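Local coordinates for protein CurJ (Moorea producens 3L, PDB 5TZ6) that probably catalyses vinylogous dehydration of a polyketide intermediate in curacin biosynthesis, as a dehydratase domain of a polyketide synthase module, at residues L8-I12 / K210-P215; H170-I176 / K236-F240; S181-I185 / T216-S220; G193-M199 / L258-C264. The protein carries 1 engineered substitution. The contacts are given in a common frame with arbitrary orientation. Residue numbers count along the deposited sequence, not the author numbering.

Interaction 1: L8-I12 / K210-P215; sequences LHPLI and KYQLHP
Y211 forms the apolar centre of a contact that ties the two hotdog halves of the polyketide synthase dehydratase together, the N-terminal loop 8-12 coming from one and loop 210-215 from the other. P10 CG lies over one face of the Y211 ring, 3.9 Å from its centroid, as a CH-pi contact. L11, with chi1 m and chi2 t, brings CG within 3.3 Å of Y211 CE2 and CD1 within 4.2 Å of P215 CG. The two loops are irregular rather than paired, and their closest CA atoms, those of P10 and K210, are 7.0 Å apart. Loop 8-12 is folded by a type I beta turn from H9 to I12, closed by I12 N to H9 O at 2.6 Å and H9 N to I12 O at 3.3 Å. Further out, the H9 ring sets its edge toward the Y211 face in an offset edge-to-face pair, with centroids 5.7 Å apart and planes at 85°. Helix 215-223 begins at P215, with H214 as its N-cap: H214 ND1 accepts from T216 N. At the polar edge, the t rotamer of H9 carries NE2 to Q212, whose m, p side chain curls back so that H9 NE2 donates to Q212 OE1 at 2.7 Å.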
loop_
_atom_site.group_PDB
_atom_site.type_symbol
_atom_site.label_atom_id
_atom_site.label_comp_id
_atom_site.label_asym_id
_atom_site.label_seq_id
_atom_site.Cartn_x
_atom_site.Cartn_y
_atom_site.Cartn_z
ATOM N N LEU A 8 6.252 7.555 5.853
ATOM C CA LEU A 8 5.742 7.210 7.177
ATOM C C LEU A 8 6.876 7.052 8.181
ATOM O O LEU A 8 6.724 7.409 9.357
ATOM C CB LEU A 8 4.910 5.927 7.107
ATOM C CG LEU A 8 3.755 5.910 6.102
ATOM C CD1 LEU A 8 3.043 4.563 6.110
ATOM C CD2 LEU A 8 2.774 7.042 6.380
ATOM N N HIS A 9 8.022 6.542 7.731
ATOM C CA HIS A 9 9.170 6.251 8.571
ATOM C C HIS A 9 10.342 6.128 7.616
ATOM O O HIS A 9 10.173 5.545 6.537
ATOM C CB HIS A 9 8.961 4.954 9.364
ATOM C CG HIS A 9 9.957 4.734 10.464
ATOM N ND1 HIS A 9 11.274 4.402 10.227
ATOM C CD2 HIS A 9 9.818 4.779 11.810
ATOM C CE1 HIS A 9 11.906 4.262 11.380
ATOM N NE2 HIS A 9 11.044 4.486 12.355
ATOM N N PRO A 10 11.522 6.657 7.951
ATOM C CA PRO A 10 12.636 6.625 6.986
ATOM C C PRO A 10 12.863 5.244 6.381
ATOM O O PRO A 10 13.443 5.122 5.298
ATOM C CB PRO A 10 13.847 7.092 7.815
ATOM C CG PRO A 10 13.371 7.159 9.257
ATOM C CD PRO A 10 11.886 7.346 9.200
ATOM N N LEU A 11 12.387 4.200 7.060
ATOM C CA LEU A 11 12.533 2.828 6.595
ATOM C C LEU A 11 11.273 2.272 5.945
ATOM O O LEU A 11 11.299 1.142 5.452
ATOM C CB LEU A 11 12.927 1.924 7.765
ATOM C CG LEU A 11 14.315 2.130 8.359
ATOM C CD1 LEU A 11 14.510 1.204 9.545
ATOM C CD2 LEU A 11 15.391 1.904 7.301
ATOM N N ILE A 12 10.176 3.026 5.929
ATOM C CA ILE A 12 8.884 2.498 5.500
ATOM C C ILE A 12 8.209 3.538 4.620
ATOM O O ILE A 12 7.893 4.638 5.085
ATOM C CB ILE A 12 7.982 2.135 6.693
ATOM C CG1 ILE A 12 8.559 0.933 7.437
ATOM C CG2 ILE A 12 6.559 1.856 6.225
ATOM C CD1 ILE A 12 7.809 0.582 8.697
ATOM N N LYS A 210 14.339 10.080 13.894
ATOM C CA LYS A 210 13.134 9.453 13.368
ATOM C C LYS A 210 13.139 7.942 13.541
ATOM O O LYS A 210 12.073 7.321 13.468
ATOM C CB LYS A 210 12.967 9.799 11.885
ATOM C CG LYS A 210 11.842 10.783 11.582
ATOM C CD LYS A 210 12.207 12.199 11.991
ATOM C CE LYS A 210 11.224 13.208 11.415
ATOM N NZ LYS A 210 9.810 12.865 11.733
ATOM N N TYR A 211 14.303 7.344 13.774
ATOM C CA TYR A 211 14.398 5.909 13.991
ATOM C C TYR A 211 14.136 5.565 15.451
ATOM O O TYR A 211 14.525 6.306 16.358
ATOM C CB TYR A 211 15.786 5.396 13.608
ATOM C CG TYR A 211 16.115 5.390 12.129
ATOM C CD1 TYR A 211 16.650 6.513 11.514
ATOM C CD2 TYR A 211 15.933 4.247 11.359
ATOM C CE1 TYR A 211 16.974 6.506 10.166
ATOM C CE2 TYR A 211 16.252 4.232 10.007
ATOM C CZ TYR A 211 16.773 5.364 9.417
ATOM O OH TYR A 211 17.095 5.360 8.077
ATOM N N GLN A 212 13.480 4.426 15.678
ATOM C CA GLN A 212 13.491 3.835 17.012
ATOM C C GLN A 212 14.905 3.398 17.386
ATOM O O GLN A 212 15.476 3.867 18.378
ATOM C CB GLN A 212 12.519 2.653 17.088
ATOM C CG GLN A 212 11.044 3.032 17.165
ATOM C CD GLN A 212 10.572 3.832 15.971
ATOM O OE1 GLN A 212 10.710 3.398 14.829
ATOM N NE2 GLN A 212 10.004 5.006 16.228
ATOM N N LEU A 213 15.476 2.485 16.603
ATOM C CA LEU A 213 16.875 2.090 16.711
ATOM C C LEU A 213 17.442 1.990 15.308
ATOM O O LEU A 213 16.975 1.173 14.508
ATOM C CB LEU A 213 17.047 0.756 17.442
ATOM C CG LEU A 213 16.835 0.710 18.950
ATOM C CD1 LEU A 213 17.208 -0.663 19.472
ATOM C CD2 LEU A 213 17.656 1.792 19.638
ATOM N N HIS A 214 18.432 2.821 15.011
ATOM C CA HIS A 214 19.024 2.828 13.686
ATOM C C HIS A 214 19.550 1.437 13.342
ATOM O O HIS A 214 20.108 0.750 14.208
ATOM C CB HIS A 214 20.155 3.853 13.616
ATOM C CG HIS A 214 20.506 4.271 12.221
ATOM N ND1 HIS A 214 21.324 3.521 11.403
ATOM C CD2 HIS A 214 20.156 5.365 11.502
ATOM C CE1 HIS A 214 21.458 4.133 10.238
ATOM N NE2 HIS A 214 20.760 5.255 10.273
ATOM N N PRO A 215 19.351 0.968 12.112
ATOM C CA PRO A 215 19.894 -0.352 11.752
ATOM C C PRO A 215 21.347 -0.524 12.165
ATOM O O PRO A 215 21.711 -1.584 12.696
ATOM C CB PRO A 215 19.713 -0.405 10.231
ATOM C CG PRO A 215 18.613 0.569 9.926
ATOM C CD PRO A 215 18.637 1.621 11.002
#

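Interaction 2: H170-I176 / K236-F240; sequences HLWDRQI and KNETF
A Schellman motif ends helix 164-173 beside the start of strand 239-250, and one arginine bonds a carbonyl of the helix and one of the loop that leads into the strand. Q175, at phi/psi 69/22, is the C-prime residue: I176 N reaches L171 O at 3.1 Å and Q175 N reaches W172 O at 3.0 Å. R174 CA lies 5.4 Å from N237 CA, the nearest backbone pair. The R174 side chain (m, p, t) sends NE to E238 O at 3.0 Å and NH1 back to H170 O at 3.2 Å, so the two carbonyls share a single guanidinium. K236 directs its ammonium elsewhere, to G234 O, while the backbone of T239 is hydrogen-bonded to A300 in strand 288-300. In apolar contact, I176 CD1 meets T239 CG2 at 3.9 Å. L171 and F240 both line the ligand pocket, so this junction helps form part of its wall. T239, with chi1 t, holds OG1 3.3 Å from NE2 of H170, in a hydrogen bond that either group could donate.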
loop_
_atom_site.group_PDB
_atom_site.type_symbol
_atom_site.label_atom_id
_atom_site.label_comp_id
_atom_site.label_asym_id
_atom_site.label_seq_id
_atom_site.Cartn_x
_atom_site.Cartn_y
_atom_site.Cartn_z
ATOM N N HIS A 170 38.889 -8.064 12.572
ATOM C CA HIS A 170 38.398 -9.438 12.544
ATOM C C HIS A 170 37.360 -9.611 11.446
ATOM O O HIS A 170 37.355 -10.624 10.737
ATOM C CB HIS A 170 37.814 -9.833 13.904
ATOM C CG HIS A 170 37.150 -11.179 13.906
ATOM N ND1 HIS A 170 37.779 -12.321 14.352
ATOM C CD2 HIS A 170 35.906 -11.561 13.525
ATOM C CE1 HIS A 170 36.954 -13.349 14.245
ATOM N NE2 HIS A 170 35.813 -12.916 13.741
ATOM N N LEU A 171 36.497 -8.612 11.263
ATOM C CA LEU A 171 35.473 -8.738 10.236
ATOM C C LEU A 171 36.063 -8.499 8.856
ATOM O O LEU A 171 35.724 -9.208 7.900
ATOM C CB LEU A 171 34.322 -7.768 10.523
ATOM C CG LEU A 171 33.460 -8.118 11.742
ATOM C CD1 LEU A 171 32.466 -7.011 12.019
ATOM C CD2 LEU A 171 32.727 -9.448 11.543
ATOM N N TRP A 172 36.970 -7.520 8.747
ATOM C CA TRP A 172 37.591 -7.221 7.462
ATOM C C TRP A 172 38.234 -8.462 6.858
ATOM O O TRP A 172 38.151 -8.692 5.646
ATOM C CB TRP A 172 38.616 -6.100 7.635
ATOM C CG TRP A 172 38.940 -5.383 6.363
ATOM C CD1 TRP A 172 39.909 -5.709 5.456
ATOM C CD2 TRP A 172 38.265 -4.236 5.832
ATOM N NE1 TRP A 172 39.895 -4.817 4.409
ATOM C CE2 TRP A 172 38.891 -3.908 4.613
ATOM C CE3 TRP A 172 37.199 -3.445 6.277
ATOM C CZ2 TRP A 172 38.487 -2.830 3.834
ATOM C CZ3 TRP A 172 36.798 -2.376 5.501
ATOM C CH2 TRP A 172 37.441 -2.078 4.291
ATOM N N ASP A 173 38.854 -9.291 7.698
ATOM C CA ASP A 173 39.528 -10.484 7.203
ATOM C C ASP A 173 38.547 -11.491 6.615
ATOM O O ASP A 173 38.910 -12.240 5.703
ATOM C CB ASP A 173 40.341 -11.113 8.331
ATOM C CG ASP A 173 41.449 -10.199 8.826
ATOM O OD1 ASP A 173 41.956 -9.382 8.027
ATOM O OD2 ASP A 173 41.809 -10.296 10.017
ATOM N N ARG A 174 37.313 -11.532 7.117
ATOM C CA ARG A 174 36.288 -12.414 6.578
ATOM C C ARG A 174 35.560 -11.810 5.386
ATOM O O ARG A 174 34.509 -12.324 4.992
ATOM C CB ARG A 174 35.276 -12.793 7.667
ATOM C CG ARG A 174 35.732 -13.951 8.546
ATOM C CD ARG A 174 36.682 -13.479 9.639
ATOM N NE ARG A 174 37.130 -14.588 10.479
ATOM C CZ ARG A 174 38.156 -14.518 11.323
ATOM N NH1 ARG A 174 38.834 -13.385 11.447
ATOM N NH2 ARG A 174 38.504 -15.577 12.042
ATOM N N GLN A 175 36.089 -10.731 4.810
ATOM C CA GLN A 175 35.475 -10.027 3.689
ATOM C C GLN A 175 34.195 -9.311 4.084
ATOM O O GLN A 175 33.344 -9.049 3.230
ATOM C CB GLN A 175 35.192 -10.972 2.517
ATOM C CG GLN A 175 36.362 -11.848 2.176
ATOM C CD GLN A 175 37.627 -11.050 2.009
ATOM O OE1 GLN A 175 37.623 -9.969 1.414
ATOM N NE2 GLN A 175 38.716 -11.558 2.563
ATOM N N ILE A 176 34.026 -9.006 5.364
ATOM C CA ILE A 176 32.924 -8.176 5.831
ATOM C C ILE A 176 33.508 -6.790 6.072
ATOM O O ILE A 176 34.086 -6.513 7.127
ATOM C CB ILE A 176 32.252 -8.752 7.081
ATOM C CG1 ILE A 176 31.675 -10.134 6.773
ATOM C CG2 ILE A 176 31.140 -7.831 7.544
ATOM C CD1 ILE A 176 31.174 -10.871 7.989
ATOM N N LYS A 236 39.673 -19.506 8.953
ATOM C CA LYS A 236 39.755 -18.053 8.897
ATOM C C LYS A 236 38.772 -17.444 7.899
ATOM O O LYS A 236 38.660 -16.216 7.840
ATOM C CB LYS A 236 41.192 -17.638 8.570
ATOM C CG LYS A 236 42.106 -17.660 9.794
ATOM C CD LYS A 236 42.299 -19.095 10.287
ATOM C CE LYS A 236 43.229 -19.187 11.491
ATOM N NZ LYS A 236 43.188 -20.546 12.118
ATOM N N ASN A 237 38.098 -18.264 7.089
ATOM C CA ASN A 237 37.034 -17.787 6.212
ATOM C C ASN A 237 35.721 -17.555 6.951
ATOM O O ASN A 237 34.837 -16.877 6.413
ATOM C CB ASN A 237 36.787 -18.764 5.063
ATOM C CG ASN A 237 37.865 -18.699 4.005
ATOM O OD1 ASN A 237 38.605 -17.722 3.932
ATOM N ND2 ASN A 237 37.949 -19.730 3.168
ATOM N N GLU A 238 35.569 -18.104 8.155
ATOM C CA GLU A 238 34.293 -18.151 8.853
ATOM C C GLU A 238 34.265 -17.190 10.033
ATOM O O GLU A 238 35.285 -16.934 10.679
ATOM C CB GLU A 238 34.031 -19.558 9.395
ATOM C CG GLU A 238 33.714 -20.615 8.362
ATOM C CD GLU A 238 33.701 -22.013 8.965
ATOM O OE1 GLU A 238 33.181 -22.941 8.314
ATOM O OE2 GLU A 238 34.213 -22.181 10.095
ATOM N N THR A 239 33.073 -16.676 10.319
ATOM C CA THR A 239 32.812 -15.941 11.546
ATOM C C THR A 239 31.417 -16.303 12.030
ATOM O O THR A 239 30.638 -16.938 11.313
ATOM C CB THR A 239 32.948 -14.426 11.330
ATOM O OG1 THR A 239 32.865 -13.752 12.593
ATOM C CG2 THR A 239 31.860 -13.914 10.390
ATOM N N PHE A 240 31.095 -15.893 13.257
ATOM C CA PHE A 240 29.761 -16.127 13.802
ATOM C C PHE A 240 28.802 -15.107 13.199
ATOM O O PHE A 240 28.991 -13.900 13.364
ATOM C CB PHE A 240 29.769 -16.035 15.329
ATOM C CG PHE A 240 30.506 -17.165 16.005
ATOM C CD1 PHE A 240 29.916 -18.412 16.143
ATOM C CD2 PHE A 240 31.790 -16.982 16.500
ATOM C CE1 PHE A 240 30.590 -19.458 16.758
ATOM C CE2 PHE A 240 32.472 -18.024 17.115
ATOM C CZ PHE A 240 31.868 -19.266 17.244
#

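Interaction 3: S181-I185 / T216-S220; sequences SFRWI and TLVDS. With 7OD ((2E,5R)-5-hydroxy-2-methylhept-2-enoic acid), chain C.
Two aromatic side chains from loop 181-185 clasp T216 in the first turn of helix 215-223. F182 (chi1 -89°, chi2 -88°) offers a ring face to T216 CG2, 3.5 Å from the centroid and 5° off the normal. W184 (chi1 m, chi2 66°) donates from NE1 to T216 OG1 at 2.7 Å, available through the p rotamer of T216, and its six-membered ring takes L217 CB over one face at 4.0 Å from the centroid. The nearest CA pairs are F182 with T216, 5.0 Å, and W184 with S220, 6.1 Å. The HPxxxD motif of polyketide synthase dehydratases, of hotdog fold, starts at the N-cap H214 and runs into this helix, with D219 as its aspartate. With chi1 t, D219 accepts the ligand hydroxyl, 7OD OAH to D219 OD1, at 3.0 Å, while OD2 is held by Q223. S220, in the m rotamer, turns OG back to T216 O at 2.8 Å. S220 OG also accepts from water 1 at 2.7 Å, which accepts from I185 N at 2.8 Å.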
loop_
_atom_site.group_PDB
_atom_site.type_symbol
_atom_site.label_atom_id
_atom_site.label_comp_id
_atom_site.label_asym_id
_atom_site.label_seq_id
_atom_site.Cartn_x
_atom_site.Cartn_y
_atom_site.Cartn_z
ATOM N N SER A 181 29.459 4.353 8.815
ATOM C CA SER A 181 28.197 4.419 9.532
ATOM C C SER A 181 27.871 3.139 10.292
ATOM O O SER A 181 26.965 3.159 11.128
ATOM C CB SER A 181 27.077 4.764 8.552
ATOM O OG SER A 181 27.003 3.802 7.519
ATOM N N PHE A 182 28.610 2.052 10.074
ATOM C CA PHE A 182 28.415 0.836 10.858
ATOM C C PHE A 182 29.431 0.689 11.987
ATOM O O PHE A 182 29.417 -0.330 12.686
ATOM C CB PHE A 182 28.460 -0.403 9.945
ATOM C CG PHE A 182 27.124 -0.775 9.366
ATOM C CD1 PHE A 182 26.259 -1.612 10.060
ATOM C CD2 PHE A 182 26.721 -0.282 8.139
ATOM C CE1 PHE A 182 25.010 -1.948 9.539
ATOM C CE2 PHE A 182 25.477 -0.617 7.610
ATOM C CZ PHE A 182 24.620 -1.448 8.314
ATOM N N ARG A 183 30.303 1.676 12.192
ATOM C CA ARG A 183 31.362 1.596 13.197
ATOM C C ARG A 183 30.988 2.492 14.375
ATOM O O ARG A 183 31.506 3.595 14.536
ATOM C CB ARG A 183 32.720 1.971 12.587
ATOM C CG ARG A 183 33.192 0.968 11.529
ATOM C CD ARG A 183 34.552 1.306 10.948
ATOM N NE ARG A 183 34.942 0.304 9.964
ATOM C CZ ARG A 183 36.173 -0.181 9.828
ATOM N NH1 ARG A 183 36.423 -1.111 8.908
ATOM N NH2 ARG A 183 37.145 0.232 10.634
ATOM N N TRP A 184 30.070 1.994 15.204
ATOM C CA TRP A 184 29.597 2.698 16.389
ATOM C C TRP A 184 30.484 2.469 17.603
ATOM O O TRP A 184 30.554 3.336 18.484
ATOM C CB TRP A 184 28.171 2.246 16.746
ATOM C CG TRP A 184 27.058 2.838 15.921
ATOM C CD1 TRP A 184 26.825 2.645 14.591
ATOM C CD2 TRP A 184 26.020 3.709 16.388
ATOM N NE1 TRP A 184 25.710 3.345 14.199
ATOM C CE2 TRP A 184 25.197 4.008 15.284
ATOM C CE3 TRP A 184 25.708 4.270 17.632
ATOM C CZ2 TRP A 184 24.082 4.842 15.385
ATOM C CZ3 TRP A 184 24.599 5.102 17.732
ATOM C CH2 TRP A 184 23.802 5.378 16.616
ATOM N N ILE A 185 31.141 1.315 17.684
ATOM C CA ILE A 185 31.892 0.937 18.878
ATOM C C ILE A 185 33.181 1.749 18.939
ATOM O O ILE A 185 34.100 1.544 18.143
ATOM C CB ILE A 185 32.172 -0.569 18.914
ATOM C CG1 ILE A 185 30.838 -1.332 18.915
ATOM C CG2 ILE A 185 33.040 -0.920 20.110
ATOM C CD1 ILE A 185 30.949 -2.827 18.939
ATOM N N THR A 216 22.182 0.505 11.967
ATOM C CA THR A 216 23.605 0.376 12.268
ATOM C C THR A 216 23.861 0.243 13.762
ATOM O O THR A 216 24.854 -0.373 14.166
ATOM C CB THR A 216 24.387 1.569 11.706
ATOM O OG1 THR A 216 23.901 2.795 12.274
ATOM C CG2 THR A 216 24.263 1.627 10.190
ATOM N N LEU A 217 22.988 0.806 14.600
ATOM C CA LEU A 217 23.152 0.636 16.042
ATOM C C LEU A 217 22.850 -0.800 16.463
ATOM O O LEU A 217 23.610 -1.406 17.235
ATOM C CB LEU A 217 22.247 1.623 16.781
ATOM C CG LEU A 217 22.204 1.502 18.301
ATOM C CD1 LEU A 217 23.607 1.613 18.886
ATOM C CD2 LEU A 217 21.285 2.563 18.881
ATOM N N VAL A 218 21.762 -1.368 15.939
ATOM C CA VAL A 218 21.442 -2.770 16.199
ATOM C C VAL A 218 22.586 -3.666 15.745
ATOM O O VAL A 218 23.031 -4.571 16.477
ATOM C CB VAL A 218 20.119 -3.143 15.504
ATOM C CG1 VAL A 218 19.793 -4.619 15.704
ATOM C CG2 VAL A 218 18.989 -2.270 16.040
ATOM N N ASP A 219 23.114 -3.400 14.546
ATOM C CA ASP A 219 24.218 -4.214 14.067
ATOM C C ASP A 219 25.419 -4.094 14.986
ATOM O O ASP A 219 26.040 -5.102 15.330
ATOM C CB ASP A 219 24.604 -3.829 12.645
ATOM C CG ASP A 219 25.456 -4.890 11.982
ATOM O OD1 ASP A 219 24.891 -5.925 11.569
ATOM O OD2 ASP A 219 26.691 -4.699 11.894
ATOM N N SER A 220 25.756 -2.873 15.408
ATOM C CA SER A 220 26.893 -2.715 16.310
ATOM C C SER A 220 26.709 -3.577 17.552
ATOM O O SER A 220 27.649 -4.248 18.011
ATOM C CB SER A 220 27.048 -1.245 16.701
ATOM O OG SER A 220 27.295 -0.433 15.564
HETATM O OAB 7OD C . 27.171 -11.625 6.712
HETATM C CAA 7OD C . 25.946 -11.471 6.894
HETATM O OAI 7OD C . 25.134 -11.865 6.026
HETATM C CAC 7OD C . 25.440 -10.805 8.179
HETATM C CAK 7OD C . 23.930 -10.618 8.394
HETATM C CAD 7OD C . 26.435 -10.323 9.248
HETATM C CAE 7OD C . 25.878 -9.662 10.520
HETATM C CAF 7OD C . 26.909 -9.336 11.629
HETATM O OAH 7OD C . 27.157 -7.927 11.631
HETATM C CAG 7OD C . 28.248 -10.068 11.478
HETATM C CAJ 7OD C . 29.000 -9.962 12.807
HETATM O O HOH W 1 29.943 -0.497 15.927
#

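Interaction 4: G193-M199 / L258-C264; sequences GEVLCQM and LLWCYTC
Regular antiparallel pairing joins strands 194-200 and 258-267 in the long sheet of the double hotdog fold; the segment axes approach to 4.7 Å, at 168°. G193, at phi/psi 61/19, leads in, its O 3.5 Å from C264 CA. E194 faces C264 in a non-hydrogen-bonded pair (CA-CA 4.2 Å), and its p rotamer brings OE2 to Y262 OH, which donates at 2.5 Å. V195 pairs with T263, both V195 N to T263 O and T263 N to V195 O being 2.9 Å. L196 (t, p), opposite Y262, reaches CD1 diagonally to W260 CE3, 3.8 Å. C197 and C261 repeat this hydrogen-bonded pairing, with C197 N to C261 O and C261 N to C197 O both 2.9 Å. Q198, extended (t, t), lays CG over the W260 six-membered ring, 4.2 Å from its centroid, and OE1 is bound by Q187. M199 closes the ladder with L259: M199 N to L259 O and L259 N to M199 O are each 2.9 Å, and M199 SD touches C261 CB at 3.7 Å. Helix 151-157 covers the L196, W260 and Y262 face. Six backbone bonds fix the register, and the short E194-Y262 bond adds a polar clasp to an otherwise largely apolar pairing.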
loop_
_atom_site.group_PDB
_atom_site.type_symbol
_atom_site.label_atom_id
_atom_site.label_comp_id
_atom_site.label_asym_id
_atom_site.label_seq_id
_atom_site.Cartn_x
_atom_site.Cartn_y
_atom_site.Cartn_z
ATOM N N GLY A 193 34.289 -13.756 30.029
ATOM C CA GLY A 193 33.103 -14.094 29.263
ATOM C C GLY A 193 32.106 -12.966 29.103
ATOM O O GLY A 193 30.940 -13.218 28.798
ATOM N N GLU A 194 32.531 -11.721 29.305
ATOM C CA GLU A 194 31.652 -10.567 29.192
ATOM C C GLU A 194 32.439 -9.417 28.575
ATOM O O GLU A 194 33.668 -9.366 28.674
ATOM C CB GLU A 194 31.056 -10.175 30.557
ATOM C CG GLU A 194 32.084 -9.747 31.597
ATOM C CD GLU A 194 31.605 -9.977 33.026
ATOM O OE1 GLU A 194 32.460 -10.183 33.918
ATOM O OE2 GLU A 194 30.376 -9.967 33.256
ATOM N N VAL A 195 31.724 -8.500 27.932
ATOM C CA VAL A 195 32.344 -7.366 27.258
ATOM C C VAL A 195 31.448 -6.146 27.414
ATOM O O VAL A 195 30.218 -6.254 27.366
ATOM C CB VAL A 195 32.605 -7.658 25.764
ATOM C CG1 VAL A 195 31.292 -7.787 25.012
ATOM C CG2 VAL A 195 33.469 -6.561 25.147
ATOM N N LEU A 196 32.079 -4.985 27.583
ATOM C CA LEU A 196 31.400 -3.700 27.688
ATOM C C LEU A 196 31.938 -2.774 26.609
ATOM O O LEU A 196 33.134 -2.465 26.592
ATOM C CB LEU A 196 31.599 -3.079 29.073
ATOM C CG LEU A 196 31.159 -1.620 29.228
ATOM C CD1 LEU A 196 29.651 -1.514 29.337
ATOM C CD2 LEU A 196 31.833 -0.968 30.432
ATOM N N CYS A 197 31.067 -2.364 25.696
ATOM C CA CYS A 197 31.429 -1.473 24.604
ATOM C C CYS A 197 30.836 -0.091 24.841
ATOM O O CYS A 197 29.662 0.036 25.204
ATOM C CB CYS A 197 30.942 -2.021 23.264
ATOM S SG CYS A 197 31.675 -3.598 22.811
ATOM N N GLN A 198 31.657 0.934 24.655
ATOM C CA GLN A 198 31.179 2.298 24.530
ATOM C C GLN A 198 30.962 2.605 23.058
ATOM O O GLN A 198 31.831 2.311 22.222
ATOM C CB GLN A 198 32.163 3.303 25.118
ATOM C CG GLN A 198 31.647 4.723 25.010
ATOM C CD GLN A 198 32.626 5.741 25.528
ATOM O OE1 GLN A 198 33.741 5.856 25.020
ATOM N NE2 GLN A 198 32.219 6.488 26.543
ATOM N N MET A 199 29.819 3.225 22.757
ATOM C CA MET A 199 29.385 3.499 21.397
ATOM C C MET A 199 29.041 4.968 21.224
ATOM O O MET A 199 28.448 5.591 22.113
ATOM C CB MET A 199 28.166 2.663 21.023
ATOM C CG MET A 199 28.509 1.265 20.585
ATOM S SD MET A 199 27.252 0.084 21.061
ATOM C CE MET A 199 27.724 -1.316 20.048
ATOM N N LEU A 258 26.072 8.966 23.015
ATOM C CA LEU A 258 26.881 7.937 23.653
ATOM C C LEU A 258 25.980 6.897 24.304
ATOM O O LEU A 258 25.089 7.249 25.083
ATOM C CB LEU A 258 27.822 8.557 24.690
ATOM C CG LEU A 258 28.964 7.685 25.211
ATOM C CD1 LEU A 258 29.994 8.545 25.939
ATOM C CD2 LEU A 258 28.445 6.577 26.118
ATOM N N LEU A 259 26.206 5.624 23.979
ATOM C CA LEU A 259 25.476 4.530 24.606
ATOM C C LEU A 259 26.459 3.481 25.101
ATOM O O LEU A 259 27.620 3.443 24.683
ATOM C CB LEU A 259 24.488 3.874 23.631
ATOM C CG LEU A 259 23.490 4.779 22.916
ATOM C CD1 LEU A 259 22.583 3.933 22.042
ATOM C CD2 LEU A 259 22.682 5.612 23.911
ATOM N N TRP A 260 25.981 2.617 25.995
ATOM C CA TRP A 260 26.782 1.516 26.510
ATOM C C TRP A 260 26.128 0.200 26.118
ATOM O O TRP A 260 24.903 0.076 26.153
ATOM C CB TRP A 260 26.928 1.588 28.030
ATOM C CG TRP A 260 27.714 2.770 28.522
ATOM C CD1 TRP A 260 27.210 3.944 29.004
ATOM C CD2 TRP A 260 29.142 2.890 28.591
ATOM N NE1 TRP A 260 28.234 4.786 29.364
ATOM C CE2 TRP A 260 29.430 4.162 29.123
ATOM C CE3 TRP A 260 30.204 2.044 28.256
ATOM C CZ2 TRP A 260 30.731 4.609 29.326
ATOM C CZ3 TRP A 260 31.494 2.486 28.460
ATOM C CH2 TRP A 260 31.748 3.759 28.989
ATOM N N CYS A 261 26.948 -0.785 25.756
ATOM C CA CYS A 261 26.465 -2.093 25.337
ATOM C C CYS A 261 27.187 -3.173 26.131
ATOM O O CYS A 261 28.395 -3.364 25.965
ATOM C CB CYS A 261 26.672 -2.303 23.839
ATOM S SG CYS A 261 26.152 -3.934 23.306
ATOM N N TYR A 262 26.447 -3.898 26.963
ATOM C CA TYR A 262 26.990 -4.970 27.783
ATOM C C TYR A 262 26.550 -6.307 27.211
ATOM O O TYR A 262 25.366 -6.511 26.945
ATOM C CB TYR A 262 26.528 -4.830 29.232
ATOM C CG TYR A 262 26.947 -5.963 30.142
ATOM C CD1 TYR A 262 28.287 -6.272 30.329
ATOM C CD2 TYR A 262 25.997 -6.702 30.844
ATOM C CE1 TYR A 262 28.672 -7.302 31.167
ATOM C CE2 TYR A 262 26.373 -7.732 31.690
ATOM C CZ TYR A 262 27.712 -8.028 31.846
ATOM O OH TYR A 262 28.094 -9.052 32.684
ATOM N N THR A 263 27.502 -7.206 27.003
ATOM C CA THR A 263 27.240 -8.496 26.386
ATOM C C THR A 263 27.897 -9.581 27.218
ATOM O O THR A 263 28.989 -9.380 27.757
ATOM C CB THR A 263 27.784 -8.569 24.946
ATOM O OG1 THR A 263 27.144 -7.583 24.124
ATOM C CG2 THR A 263 27.547 -9.951 24.355
ATOM N N CYS A 264 27.230 -10.724 27.335
ATOM C CA CYS A 264 27.858 -11.888 27.945
ATOM C C CYS A 264 27.389 -13.134 27.217
ATOM O O CYS A 264 26.283 -13.173 26.680
ATOM C CB CYS A 264 27.562 -11.992 29.448
ATOM S SG CYS A 264 25.922 -11.451 29.926
#

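Along the chain, interaction 1 opens with 8-12, and the remaining first segments follow in the order 170-176, 181-185 and 193-199; their partners come as 210-215, 216-220, 236-240 and 258-264. Interaction 3 is thus nested inside interaction 2, whereas every other pair of contacts crosses. Helix 215-223 is the common element: 210-215 leads into it, and it then supplies interaction 3, with the two centres 15 Å apart and L213 touching V218. Interaction 4 lies about 12 Å from interaction 3 between centres, M199 packing on I185 and S220. Interactions 1 and 2, with centres 28 Å apart, sit on opposite sides of the chain's centre. Interactions 2 and 3 both contribute residues to the ligand pocket, so distant chain segments converge around one site.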